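Local coordinates for protein benzoylformate decarboxylase (Mycobacterium smegmatis, PDB 4Q9D) that belongs to the thiamine pyrophosphate enzyme family, binds a magnesium ion, and has a chain built around three parallel beta-sheets with helices packed against them, at residues Val183-Glu188 against Gly319-Arg324; Val363-Lys368 against Phe386-Thr391; Gly414-Asp419 against Leu452-Val457. All blocks are in the same frame, centred on the assembly; numbering follows the deposited sequence.

Contact 1 (Val183-Glu188 against Gly319-Arg324)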
ATOM      1  N   VAL B 183     -20.160  20.473  -4.521  1.00 19.26           N
ATOM      2  CA  VAL B 183     -21.023  20.050  -5.622  1.00 19.24           C
ATOM      3  C   VAL B 183     -22.466  20.117  -5.113  1.00 30.55           C
ATOM      4  O   VAL B 183     -22.695  20.072  -3.907  1.00 24.51           O
ATOM      5  CB  VAL B 183     -20.657  18.638  -6.164  1.00 21.32           C
ATOM      6  CG1 VAL B 183     -19.211  18.638  -6.713  1.00 20.98           C
ATOM      7  CG2 VAL B 183     -20.816  17.560  -5.075  1.00 23.42           C
ATOM      8  N   ALA B 184     -23.436  20.226  -6.013  1.00 26.44           N
ATOM      9  CA  ALA B 184     -24.838  20.269  -5.596  1.00 26.09           C
ATOM     10  C   ALA B 184     -25.456  18.905  -5.754  1.00 27.52           C
ATOM     11  O   ALA B 184     -25.003  18.135  -6.578  1.00 24.04           O
ATOM     12  CB  ALA B 184     -25.631  21.311  -6.450  1.00 23.01           C
ATOM     13  N   PRO B 185     -26.511  18.604  -4.973  1.00 27.04           N
ATOM     14  CA  PRO B 185     -27.290  17.379  -5.194  1.00 23.15           C
ATOM     15  C   PRO B 185     -27.845  17.339  -6.634  1.00 26.64           C
ATOM     16  O   PRO B 185     -28.167  18.361  -7.212  1.00 23.04           O
ATOM     17  CB  PRO B 185     -28.463  17.533  -4.208  1.00 20.78           C
ATOM     18  CG  PRO B 185     -27.949  18.488  -3.129  1.00 19.46           C
ATOM     19  CD  PRO B 185     -27.097  19.459  -3.920  1.00 25.43           C
ATOM     20  N   ASP B 186     -27.927  16.158  -7.209  1.00 22.84           N
ATOM     21  CA  ASP B 186     -28.627  15.956  -8.460  1.00 28.98           C
ATOM     22  C   ASP B 186     -30.066  16.467  -8.208  1.00 32.86           C
ATOM     23  O   ASP B 186     -30.734  15.991  -7.290  1.00 25.03           O
ATOM     24  CB  ASP B 186     -28.572  14.452  -8.744  1.00 26.86           C
ATOM     25  CG  ASP B 186     -29.453  14.008  -9.902  1.00 32.66           C
ATOM     26  OD1 ASP B 186     -30.408  14.708 -10.253  1.00 32.56           O
ATOM     27  OD2 ASP B 186     -29.205  12.886 -10.422  1.00 35.96           O
ATOM     28  N   ALA B 187     -30.533  17.435  -8.999  1.00 21.41           N
ATOM     29  CA  ALA B 187     -31.806  18.113  -8.706  1.00 26.65           C
ATOM     30  C   ALA B 187     -32.991  17.157  -8.814  1.00 27.70           C
ATOM     31  O   ALA B 187     -33.955  17.220  -8.049  1.00 28.36           O
ATOM     32  CB  ALA B 187     -32.003  19.362  -9.639  1.00 25.39           C
ATOM     33  N   GLU B 188     -32.911  16.238  -9.759  1.00 26.78           N
ATOM     34  CA  GLU B 188     -33.991  15.286  -9.931  1.00 25.29           C
ATOM     35  C   GLU B 188     -34.056  14.283  -8.777  1.00 30.69           C
ATOM     36  O   GLU B 188     -35.145  13.845  -8.374  1.00 28.84           O
ATOM     37  CB  GLU B 188     -33.824  14.581 -11.275  1.00 30.66           C
ATOM     38  CG  GLU B 188     -34.399  13.193 -11.346  1.00 45.11           C
ATOM     39  CD  GLU B 188     -34.081  12.517 -12.680  1.00 72.10           C
ATOM     40  OE1 GLU B 188     -33.772  11.300 -12.669  1.00 61.47           O
ATOM     41  OE2 GLU B 188     -34.131  13.213 -13.729  1.00 71.27           O
ATOM     42  N   GLY B 319     -25.296  22.255   2.733  1.00 20.11           N
ATOM     43  CA  GLY B 319     -25.828  23.608   2.716  1.00 25.02           C
ATOM     44  C   GLY B 319     -26.720  23.850   1.511  1.00 23.35           C
ATOM     45  O   GLY B 319     -27.836  24.359   1.640  1.00 28.06           O
ATOM     46  N   ILE B 320     -26.239  23.483   0.327  1.00 27.54           N
ATOM     47  CA  ILE B 320     -27.059  23.594  -0.873  1.00 22.46           C
ATOM     48  C   ILE B 320     -28.296  22.709  -0.749  1.00 25.32           C
ATOM     49  O   ILE B 320     -29.397  23.102  -1.110  1.00 24.79           O
ATOM     50  CB  ILE B 320     -26.255  23.182  -2.129  1.00 20.42           C
ATOM     51  CG1 ILE B 320     -25.105  24.160  -2.339  1.00 22.37           C
ATOM     52  CG2 ILE B 320     -27.153  23.153  -3.362  1.00 22.15           C
ATOM     53  CD1 ILE B 320     -24.214  23.796  -3.517  1.00 28.95           C
ATOM     54  N   ALA B 321     -28.112  21.484  -0.267  1.00 23.69           N
ATOM     55  CA  ALA B 321     -29.230  20.567  -0.146  1.00 24.87           C
ATOM     56  C   ALA B 321     -30.329  21.133   0.746  1.00 24.28           C
ATOM     57  O   ALA B 321     -31.492  21.035   0.392  1.00 28.46           O
ATOM     58  CB  ALA B 321     -28.777  19.170   0.366  1.00 18.53           C
ATOM     59  N   LEU B 322     -29.952  21.714   1.891  1.00 23.49           N
ATOM     60  CA  LEU B 322     -30.925  22.199   2.882  1.00 26.76           C
ATOM     61  C   LEU B 322     -31.738  23.394   2.362  1.00 25.64           C
ATOM     62  O   LEU B 322     -32.956  23.387   2.454  1.00 25.66           O
ATOM     63  CB  LEU B 322     -30.258  22.550   4.222  1.00 23.04           C
ATOM     64  CG  LEU B 322     -29.844  21.374   5.127  1.00 30.28           C
ATOM     65  CD1 LEU B 322     -28.747  21.829   6.116  1.00 19.57           C
ATOM     66  CD2 LEU B 322     -31.059  20.775   5.857  1.00 24.11           C
ATOM     67  N   SER B 323     -31.061  24.392   1.798  1.00 23.04           N
ATOM     68  CA  SER B 323     -31.719  25.541   1.176  1.00 30.99           C
ATOM     69  C   SER B 323     -32.697  25.096   0.114  1.00 33.67           C
ATOM     70  O   SER B 323     -33.814  25.591   0.041  1.00 33.72           O
ATOM     71  CB  SER B 323     -30.699  26.467   0.511  1.00 27.04           C
ATOM     72  OG  SER B 323     -29.803  26.943   1.487  1.00 54.16           O
ATOM     73  N   ARG B 324     -32.263  24.164  -0.721  1.00 29.27           N
ATOM     74  CA  ARG B 324     -33.103  23.698  -1.804  1.00 30.68           C
ATOM     75  C   ARG B 324     -34.309  22.873  -1.307  1.00 33.56           C
ATOM     76  O   ARG B 324     -35.423  23.022  -1.796  1.00 31.00           O
ATOM     77  CB  ARG B 324     -32.252  22.928  -2.821  1.00 33.67           C
ATOM     78  CG  ARG B 324     -32.973  22.598  -4.095  1.00 54.97           C
ATOM     79  CD  ARG B 324     -33.367  23.843  -4.900  1.00 61.31           C
ATOM     80  NE  ARG B 324     -34.515  23.548  -5.762  1.00 47.36           N
ATOM     81  CZ  ARG B 324     -35.411  24.450  -6.141  1.00 66.41           C
ATOM     82  NH1 ARG B 324     -35.276  25.708  -5.742  1.00 81.26           N
ATOM     83  NH2 ARG B 324     -36.437  24.100  -6.918  1.00 66.34           N
TER
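Directly after Pro185, whose ring packs on Ala321, the carboxylate oxygen Asp186 OD1 accepts from two backbone N-H groups at the start of helix 187-199. Glu188 N lies 3.0 Å from Asp186 OD1, a weak bond bent to 127°, and Arg189 N adds a second weak one. Asp186 is thus the N-cap of this helix. Its other oxygen, OD2, makes a salt bridge with Arg182 NE of a second subunit, so both oxygens have partners, which probably restrains the rotation of the carboxylate.

The contact with 319-324 is apolar, with no hydrogen bond crossing it. Ile320 does most of the touching. Its CG2, anti to the backbone N, meets two residues at once: Pro185 CD at 3.7 Å from Ile320 CG2, and Ala184 CB at 3.9 Å from the same methyl. Ile320 CD1 lies 4.0 Å from the carbonyl oxygen Val183 O and also touches Ala184 CB. One helical residue further on, Ala321 CB touches the proline ring at Pro185 CG, 3.7 Å away. The strand axis passes 7.6 Å from the helix axis, at an angle of 37°.

Backbone hydrogen bonds join Val183 to Asp317, whose OD2 also accepts from Ile320 N at the beginning of helix 318-328. Leu322 and Ser323 of this helix touch helix 217-227 of the central domain, while Ala184 pairs in an antiparallel ladder with a strand of the second subunit, so that the sheet runs on across the interface.

Contact 2 (Val363-Lys368 against Phe386-Thr391)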
ATOM      1  N   VAL B 363     -21.050  25.531  37.202  1.00 25.46           N
ATOM      2  CA  VAL B 363     -20.226  26.723  37.390  1.00 25.39           C
ATOM      3  C   VAL B 363     -19.757  27.310  36.054  1.00 29.41           C
ATOM      4  O   VAL B 363     -19.764  28.523  35.860  1.00 28.18           O
ATOM      5  CB  VAL B 363     -18.993  26.448  38.261  1.00 31.42           C
ATOM      6  CG1 VAL B 363     -18.114  27.685  38.307  1.00 21.67           C
ATOM      7  CG2 VAL B 363     -19.426  26.023  39.667  1.00 28.23           C
ATOM      8  N   LEU B 364     -19.344  26.453  35.122  1.00 32.19           N
ATOM      9  CA  LEU B 364     -18.899  26.950  33.805  1.00 28.87           C
ATOM     10  C   LEU B 364     -20.030  27.672  33.081  1.00 23.72           C
ATOM     11  O   LEU B 364     -19.833  28.750  32.493  1.00 28.88           O
ATOM     12  CB  LEU B 364     -18.429  25.791  32.923  1.00 26.80           C
ATOM     13  CG  LEU B 364     -17.010  25.283  33.044  1.00 35.16           C
ATOM     14  CD1 LEU B 364     -16.925  24.071  32.122  1.00 40.96           C
ATOM     15  CD2 LEU B 364     -16.047  26.370  32.582  1.00 39.02           C
ATOM     16  N   SER B 365     -21.224  27.081  33.115  1.00 25.64           N
ATOM     17  CA  SER B 365     -22.355  27.712  32.422  1.00 30.93           C
ATOM     18  C   SER B 365     -22.712  29.067  33.037  1.00 28.94           C
ATOM     19  O   SER B 365     -23.155  29.982  32.334  1.00 33.29           O
ATOM     20  CB  SER B 365     -23.585  26.811  32.417  1.00 27.24           C
ATOM     21  OG  SER B 365     -24.083  26.678  33.728  1.00 39.72           O
ATOM     22  N   ASN B 366     -22.500  29.220  34.337  1.00 28.52           N
ATOM     23  CA  ASN B 366     -22.759  30.536  34.950  1.00 32.53           C
ATOM     24  C   ASN B 366     -21.811  31.623  34.476  1.00 35.68           C
ATOM     25  O   ASN B 366     -22.188  32.799  34.439  1.00 34.99           O
ATOM     26  CB  ASN B 366     -22.685  30.456  36.474  1.00 32.27           C
ATOM     27  CG  ASN B 366     -23.782  29.602  37.061  1.00 35.61           C
ATOM     28  OD1 ASN B 366     -24.847  29.438  36.464  1.00 37.09           O
ATOM     29  ND2 ASN B 366     -23.518  29.029  38.227  1.00 33.27           N
ATOM     30  N   VAL B 367     -20.568  31.253  34.149  1.00 35.27           N
ATOM     31  CA  VAL B 367     -19.576  32.282  33.771  1.00 33.58           C
ATOM     32  C   VAL B 367     -19.171  32.298  32.286  1.00 34.07           C
ATOM     33  O   VAL B 367     -18.566  33.256  31.813  1.00 31.89           O
ATOM     34  CB  VAL B 367     -18.302  32.219  34.654  1.00 37.55           C
ATOM     35  CG1 VAL B 367     -18.682  32.202  36.133  1.00 43.59           C
ATOM     36  CG2 VAL B 367     -17.515  30.986  34.342  1.00 39.35           C
ATOM     37  N   LYS B 368     -19.471  31.235  31.552  1.00 32.35           N
ATOM     38  CA  LYS B 368     -19.079  31.196  30.146  1.00 35.14           C
ATOM     39  C   LYS B 368     -19.665  32.350  29.322  1.00 23.18           C
ATOM     40  O   LYS B 368     -20.885  32.548  29.282  1.00 29.48           O
ATOM     41  CB  LYS B 368     -19.462  29.847  29.517  1.00 32.60           C
ATOM     42  CG  LYS B 368     -19.180  29.790  28.044  1.00 30.23           C
ATOM     43  CD  LYS B 368     -19.453  28.403  27.504  1.00 38.16           C
ATOM     44  CE  LYS B 368     -20.938  28.179  27.344  1.00 38.08           C
ATOM     45  NZ  LYS B 368     -21.415  28.986  26.193  1.00 39.22           N
ATOM     46  N   PHE B 386     -23.778  18.274  27.920  1.00 28.21           N
ATOM     47  CA  PHE B 386     -25.108  18.336  27.337  1.00 30.95           C
ATOM     48  C   PHE B 386     -26.090  19.092  28.263  1.00 32.50           C
ATOM     49  O   PHE B 386     -26.863  19.959  27.821  1.00 30.36           O
ATOM     50  CB  PHE B 386     -25.601  16.906  27.038  1.00 30.50           C
ATOM     51  CG  PHE B 386     -27.058  16.831  26.651  1.00 38.40           C
ATOM     52  CD1 PHE B 386     -27.482  17.229  25.385  1.00 37.35           C
ATOM     53  CD2 PHE B 386     -28.009  16.366  27.558  1.00 40.17           C
ATOM     54  CE1 PHE B 386     -28.823  17.167  25.029  1.00 39.42           C
ATOM     55  CE2 PHE B 386     -29.357  16.300  27.208  1.00 42.02           C
ATOM     56  CZ  PHE B 386     -29.761  16.705  25.935  1.00 39.44           C
ATOM     57  N   THR B 387     -26.042  18.769  29.550  1.00 29.74           N
ATOM     58  CA  THR B 387     -26.960  19.361  30.528  1.00 28.34           C
ATOM     59  C   THR B 387     -26.735  20.843  30.709  1.00 34.60           C
ATOM     60  O   THR B 387     -27.681  21.614  30.709  1.00 28.46           O
ATOM     61  CB  THR B 387     -26.807  18.691  31.881  1.00 27.47           C
ATOM     62  OG1 THR B 387     -27.106  17.303  31.718  1.00 30.02           O
ATOM     63  CG2 THR B 387     -27.760  19.314  32.917  1.00 33.31           C
ATOM     64  N   TRP B 388     -25.475  21.249  30.822  1.00 26.62           N
ATOM     65  CA  TRP B 388     -25.182  22.622  31.226  1.00 27.90           C
ATOM     66  C   TRP B 388     -24.625  23.551  30.146  1.00 29.95           C
ATOM     67  O   TRP B 388     -24.683  24.768  30.306  1.00 30.24           O
ATOM     68  CB  TRP B 388     -24.217  22.606  32.413  1.00 26.25           C
ATOM     69  CG  TRP B 388     -24.846  22.041  33.673  1.00 31.64           C
ATOM     70  CD1 TRP B 388     -24.560  20.845  34.280  1.00 30.59           C
ATOM     71  CD2 TRP B 388     -25.862  22.666  34.474  1.00 30.14           C
ATOM     72  NE1 TRP B 388     -25.344  20.690  35.416  1.00 31.31           N
ATOM     73  CE2 TRP B 388     -26.150  21.795  35.551  1.00 31.90           C
ATOM     74  CE3 TRP B 388     -26.564  23.879  34.380  1.00 34.71           C
ATOM     75  CZ2 TRP B 388     -27.105  22.100  36.532  1.00 32.24           C
ATOM     76  CZ3 TRP B 388     -27.515  24.181  35.358  1.00 38.49           C
ATOM     77  CH2 TRP B 388     -27.772  23.290  36.417  1.00 30.90           C
ATOM     78  N   LEU B 389     -24.055  23.013  29.065  1.00 27.28           N
ATOM     79  CA  LEU B 389     -23.446  23.910  28.074  1.00 28.36           C
ATOM     80  C   LEU B 389     -23.994  23.676  26.680  1.00 33.30           C
ATOM     81  O   LEU B 389     -23.252  23.238  25.786  1.00 30.29           O
ATOM     82  CB  LEU B 389     -21.923  23.760  28.045  1.00 26.11           C
ATOM     83  CG  LEU B 389     -21.129  23.952  29.331  1.00 31.67           C
ATOM     84  CD1 LEU B 389     -19.615  23.829  29.023  1.00 30.56           C
ATOM     85  CD2 LEU B 389     -21.420  25.312  29.957  1.00 26.00           C
ATOM     86  N   PRO B 390     -25.289  23.979  26.478  1.00 30.79           N
ATOM     87  CA  PRO B 390     -25.837  23.781  25.131  1.00 26.39           C
ATOM     88  C   PRO B 390     -25.124  24.691  24.145  1.00 37.76           C
ATOM     89  O   PRO B 390     -24.740  25.821  24.481  1.00 26.95           O
ATOM     90  CB  PRO B 390     -27.305  24.210  25.259  1.00 28.76           C
ATOM     91  CG  PRO B 390     -27.349  25.102  26.517  1.00 30.84           C
ATOM     92  CD  PRO B 390     -26.291  24.511  27.428  1.00 33.51           C
ATOM     93  N   THR B 391     -24.941  24.190  22.929  1.00 27.70           N
ATOM     94  CA  THR B 391     -24.332  24.996  21.882  1.00 21.79           C
ATOM     95  C   THR B 391     -25.429  25.791  21.193  1.00 21.35           C
ATOM     96  O   THR B 391     -26.390  25.208  20.674  1.00 29.08           O
ATOM     97  CB  THR B 391     -23.673  24.085  20.845  1.00 29.30           C
ATOM     98  OG1 THR B 391     -22.704  23.276  21.509  1.00 25.35           O
ATOM     99  CG2 THR B 391     -23.001  24.901  19.745  1.00 21.75           C
TER
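Leu389 meets Ser365 with its CG anti to its own carbonyl carbon, beside the backbone N (chi1 -56°), and chi2 (-177°) then places the CD atoms; Ser365 OG sits between the backbone N and the carbonyl carbon (chi1 68°). With the hydroxyl turned that way, Ser365 offers carbon to the leucine: Leu389 CD2 lies 3.6 Å from Ser365 CB and equally near Ser365 CA, resting on the backbone of the helix itself. The other methyl, Leu389 CD1, meets Leu364 CD1 at 4.1 Å, the two side chains crossing at a slant. Lys368 approaches from beyond the end of the helix. Its chain runs extended to CD and then bends at chi3, and its CE comes 3.9 Å from Leu389 CD2.

Trp388 joins through its backbone and its ring. Its carbonyl oxygen, Trp388 O, is close to Ser365 CB at 3.1 Å, and Ser365 OG stands obliquely to the indole, 3.8 Å from Trp388 CE3. The hydroxyl is bonded to Glu362 O, one turn back in its own helix, and the indole NE1 to Asn358 OD1, which ties the tryptophan to the same helix as the serine.

The contact thus joins the C-terminal ends of two helices: Lys368 and Leu389 are the first residues to leave helical geometry after 357-367 and 382-388. Between these helices in the chain runs strand 373-377, which lies next to 428-433 in the parallel sheet of the alpha/beta fold of the C-terminal thiamine pyrophosphate-binding domain. Leu364 also packs on Val429 and Thr431 of strand 428-433 and on Leu513 of helix 506-518, while Trp388 and Leu389 both touch Tyr361.

Contact 3 (Gly414-Asp419 against Leu452-Val457)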
ATOM      1  N   GLY B 414      -5.000  25.917  18.050  1.00 21.06           N
ATOM      2  CA  GLY B 414      -5.284  26.214  16.652  1.00 19.47           C
ATOM      3  C   GLY B 414      -6.536  27.063  16.426  1.00 25.89           C
ATOM      4  O   GLY B 414      -6.528  27.985  15.622  1.00 21.72           O
ATOM      5  N   ILE B 415      -7.622  26.737  17.128  1.00 22.51           N
ATOM      6  CA  ILE B 415      -8.859  27.504  17.003  1.00 25.74           C
ATOM      7  C   ILE B 415      -8.656  28.955  17.442  1.00 23.33           C
ATOM      8  O   ILE B 415      -9.105  29.884  16.776  1.00 21.47           O
ATOM      9  CB  ILE B 415     -10.007  26.852  17.829  1.00 24.91           C
ATOM     10  CG1 ILE B 415     -10.446  25.530  17.169  1.00 19.86           C
ATOM     11  CG2 ILE B 415     -11.200  27.814  17.943  1.00 20.90           C
ATOM     12  CD1 ILE B 415     -11.032  24.485  18.194  1.00 21.18           C
ATOM     13  N   ALA B 416      -7.961  29.153  18.557  1.00 20.73           N
ATOM     14  CA  ALA B 416      -7.728  30.525  19.026  1.00 26.69           C
ATOM     15  C   ALA B 416      -6.809  31.308  18.073  1.00 24.46           C
ATOM     16  O   ALA B 416      -7.045  32.497  17.817  1.00 25.13           O
ATOM     17  CB  ALA B 416      -7.178  30.530  20.451  1.00 18.77           C
ATOM     18  N   LEU B 417      -5.781  30.647  17.531  1.00 20.79           N
ATOM     19  CA  LEU B 417      -4.944  31.277  16.498  1.00 20.62           C
ATOM     20  C   LEU B 417      -5.805  31.619  15.302  1.00 25.16           C
ATOM     21  O   LEU B 417      -5.648  32.676  14.703  1.00 28.37           O
ATOM     22  CB  LEU B 417      -3.804  30.354  16.060  1.00 19.09           C
ATOM     23  CG  LEU B 417      -2.668  30.242  17.066  1.00 23.92           C
ATOM     24  CD1 LEU B 417      -1.772  29.022  16.767  1.00 21.25           C
ATOM     25  CD2 LEU B 417      -1.859  31.537  17.069  1.00 21.81           C
ATOM     26  N   GLY B 418      -6.723  30.719  14.962  1.00 24.21           N
ATOM     27  CA  GLY B 418      -7.638  30.957  13.859  1.00 22.59           C
ATOM     28  C   GLY B 418      -8.535  32.152  14.108  1.00 29.70           C
ATOM     29  O   GLY B 418      -8.688  32.992  13.228  1.00 26.54           O
ATOM     30  N   ASP B 419      -9.148  32.219  15.293  1.00 25.77           N
ATOM     31  CA  ASP B 419     -10.009  33.354  15.655  1.00 28.25           C
ATOM     32  C   ASP B 419      -9.230  34.666  15.503  1.00 27.14           C
ATOM     33  O   ASP B 419      -9.735  35.629  14.945  1.00 29.65           O
ATOM     34  CB  ASP B 419     -10.509  33.241  17.103  1.00 24.89           C
ATOM     35  CG  ASP B 419     -11.503  32.126  17.292  1.00 27.91           C
ATOM     36  OD1 ASP B 419     -12.049  31.645  16.274  1.00 28.40           O
ATOM     37  OD2 ASP B 419     -11.752  31.735  18.461  1.00 28.42           O
ATOM     38  N   LEU B 452      -2.699  33.212  23.898  1.00 26.38           N
ATOM     39  CA  LEU B 452      -4.035  32.964  23.384  1.00 24.31           C
ATOM     40  C   LEU B 452      -5.091  32.989  24.511  1.00 25.57           C
ATOM     41  O   LEU B 452      -4.809  32.561  25.636  1.00 27.10           O
ATOM     42  CB  LEU B 452      -4.043  31.631  22.623  1.00 23.57           C
ATOM     43  CG  LEU B 452      -3.119  31.644  21.397  1.00 22.62           C
ATOM     44  CD1 LEU B 452      -2.920  30.226  20.830  1.00 18.72           C
ATOM     45  CD2 LEU B 452      -3.699  32.566  20.349  1.00 21.42           C
ATOM     46  N   PRO B 453      -6.306  33.494  24.211  1.00 24.65           N
ATOM     47  CA  PRO B 453      -7.377  33.497  25.219  1.00 24.92           C
ATOM     48  C   PRO B 453      -8.030  32.127  25.281  1.00 23.87           C
ATOM     49  O   PRO B 453      -9.146  31.904  24.781  1.00 25.16           O
ATOM     50  CB  PRO B 453      -8.368  34.553  24.699  1.00 24.21           C
ATOM     51  CG  PRO B 453      -8.220  34.442  23.178  1.00 32.18           C
ATOM     52  CD  PRO B 453      -6.728  34.125  22.940  1.00 25.34           C
ATOM     53  N   ILE B 454      -7.331  31.208  25.937  1.00 22.21           N
ATOM     54  CA  ILE B 454      -7.840  29.874  26.122  1.00 24.09           C
ATOM     55  C   ILE B 454      -7.858  29.544  27.606  1.00 21.61           C
ATOM     56  O   ILE B 454      -6.863  29.724  28.313  1.00 25.91           O
ATOM     57  CB  ILE B 454      -6.977  28.825  25.403  1.00 23.87           C
ATOM     58  CG1 ILE B 454      -6.788  29.186  23.920  1.00 23.19           C
ATOM     59  CG2 ILE B 454      -7.611  27.434  25.570  1.00 17.86           C
ATOM     60  CD1 ILE B 454      -5.795  28.255  23.243  1.00 22.64           C
ATOM     61  N   VAL B 455      -8.995  29.049  28.069  1.00 24.24           N
ATOM     62  CA  VAL B 455      -9.101  28.578  29.443  1.00 25.59           C
ATOM     63  C   VAL B 455      -9.243  27.072  29.389  1.00 25.22           C
ATOM     64  O   VAL B 455     -10.260  26.558  28.919  1.00 24.22           O
ATOM     65  CB  VAL B 455     -10.335  29.189  30.171  1.00 25.10           C
ATOM     66  CG1 VAL B 455     -10.376  28.698  31.605  1.00 24.59           C
ATOM     67  CG2 VAL B 455     -10.290  30.727  30.112  1.00 27.32           C
ATOM     68  N   PHE B 456      -8.209  26.366  29.828  1.00 24.42           N
ATOM     69  CA  PHE B 456      -8.227  24.904  29.848  1.00 23.12           C
ATOM     70  C   PHE B 456      -8.764  24.498  31.223  1.00 25.23           C
ATOM     71  O   PHE B 456      -8.132  24.777  32.247  1.00 25.79           O
ATOM     72  CB  PHE B 456      -6.792  24.334  29.684  1.00 19.68           C
ATOM     73  CG  PHE B 456      -6.136  24.669  28.354  1.00 21.64           C
ATOM     74  CD1 PHE B 456      -6.435  23.937  27.203  1.00 19.49           C
ATOM     75  CD2 PHE B 456      -5.236  25.714  28.257  1.00 20.03           C
ATOM     76  CE1 PHE B 456      -5.824  24.236  25.965  1.00 20.38           C
ATOM     77  CE2 PHE B 456      -4.614  26.030  27.016  1.00 23.81           C
ATOM     78  CZ  PHE B 456      -4.927  25.293  25.874  1.00 20.79           C
ATOM     79  N   VAL B 457      -9.913  23.843  31.252  1.00 21.59           N
ATOM     80  CA  VAL B 457     -10.474  23.371  32.501  1.00 23.12           C
ATOM     81  C   VAL B 457     -10.264  21.873  32.560  1.00 18.71           C
ATOM     82  O   VAL B 457     -10.886  21.109  31.821  1.00 20.85           O
ATOM     83  CB  VAL B 457     -11.968  23.667  32.592  1.00 23.77           C
ATOM     84  CG1 VAL B 457     -12.552  23.060  33.893  1.00 24.56           C
ATOM     85  CG2 VAL B 457     -12.215  25.140  32.500  1.00 16.47           C
TER
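Ala416 and Leu417 of helix 408-421 pack on Leu452 and Ile454, joining the helix to strand 454-460 in the parallel sheet of the alpha/beta fold of the C-terminal thiamine pyrophosphate-binding domain.

All contacts across the interface are apolar. Ala416 CB points at the strand and lies 3.7 Å from Ile454 CG1 and 4.0 Å from Leu452 CB, both on the side of the methyl that faces segment 452-457. Leu417 and Leu452 cross at about a right angle, with Leu417 CG 3.8 Å from Leu452 CD1.

Backbone bonds shape the strand's approach. Pro453 is the centre of an inverse gamma turn, in which Ile454 N makes a weak bond to Leu452 O. Strand 454-460 then pairs with 428-433 through Val455 and with 523-528 through Ile454, and it leads to Asn461 and Glu463, two of the magnesium ligands.

Charged bonds lie on the helix side: Asp419 OD2 pairs with Arg426 NE and Asp419 OD1 with Arg422 NH2, so this buried carboxylate is satisfied at both oxygens. Separately, the methyl Leu452 CD2 reaches the helix backbone, 4.0 Å from Leu417 N.

Overall arrangement
Contact 1 stands apart: its centre is about 35 Å from that of contact 2 and 34 Å from that of contact 3, on the opposite side of the chain's centre from the latter, and only it lies within reach of a second subunit. Contacts 2 and 3 belong to one sheet system and touch, with Leu364 CD2 packing 4.0 Å from Val457 CG2. Contacts 1 and 3 are buried, each setting a helix against a strand, whereas the partly buried contact 2 joins two helix ends. All three lack a hydrogen bond across their segments; the charged partners near contacts 1 and 3 lie outside the segments, on a second subunit in the former and within the chain in the latter.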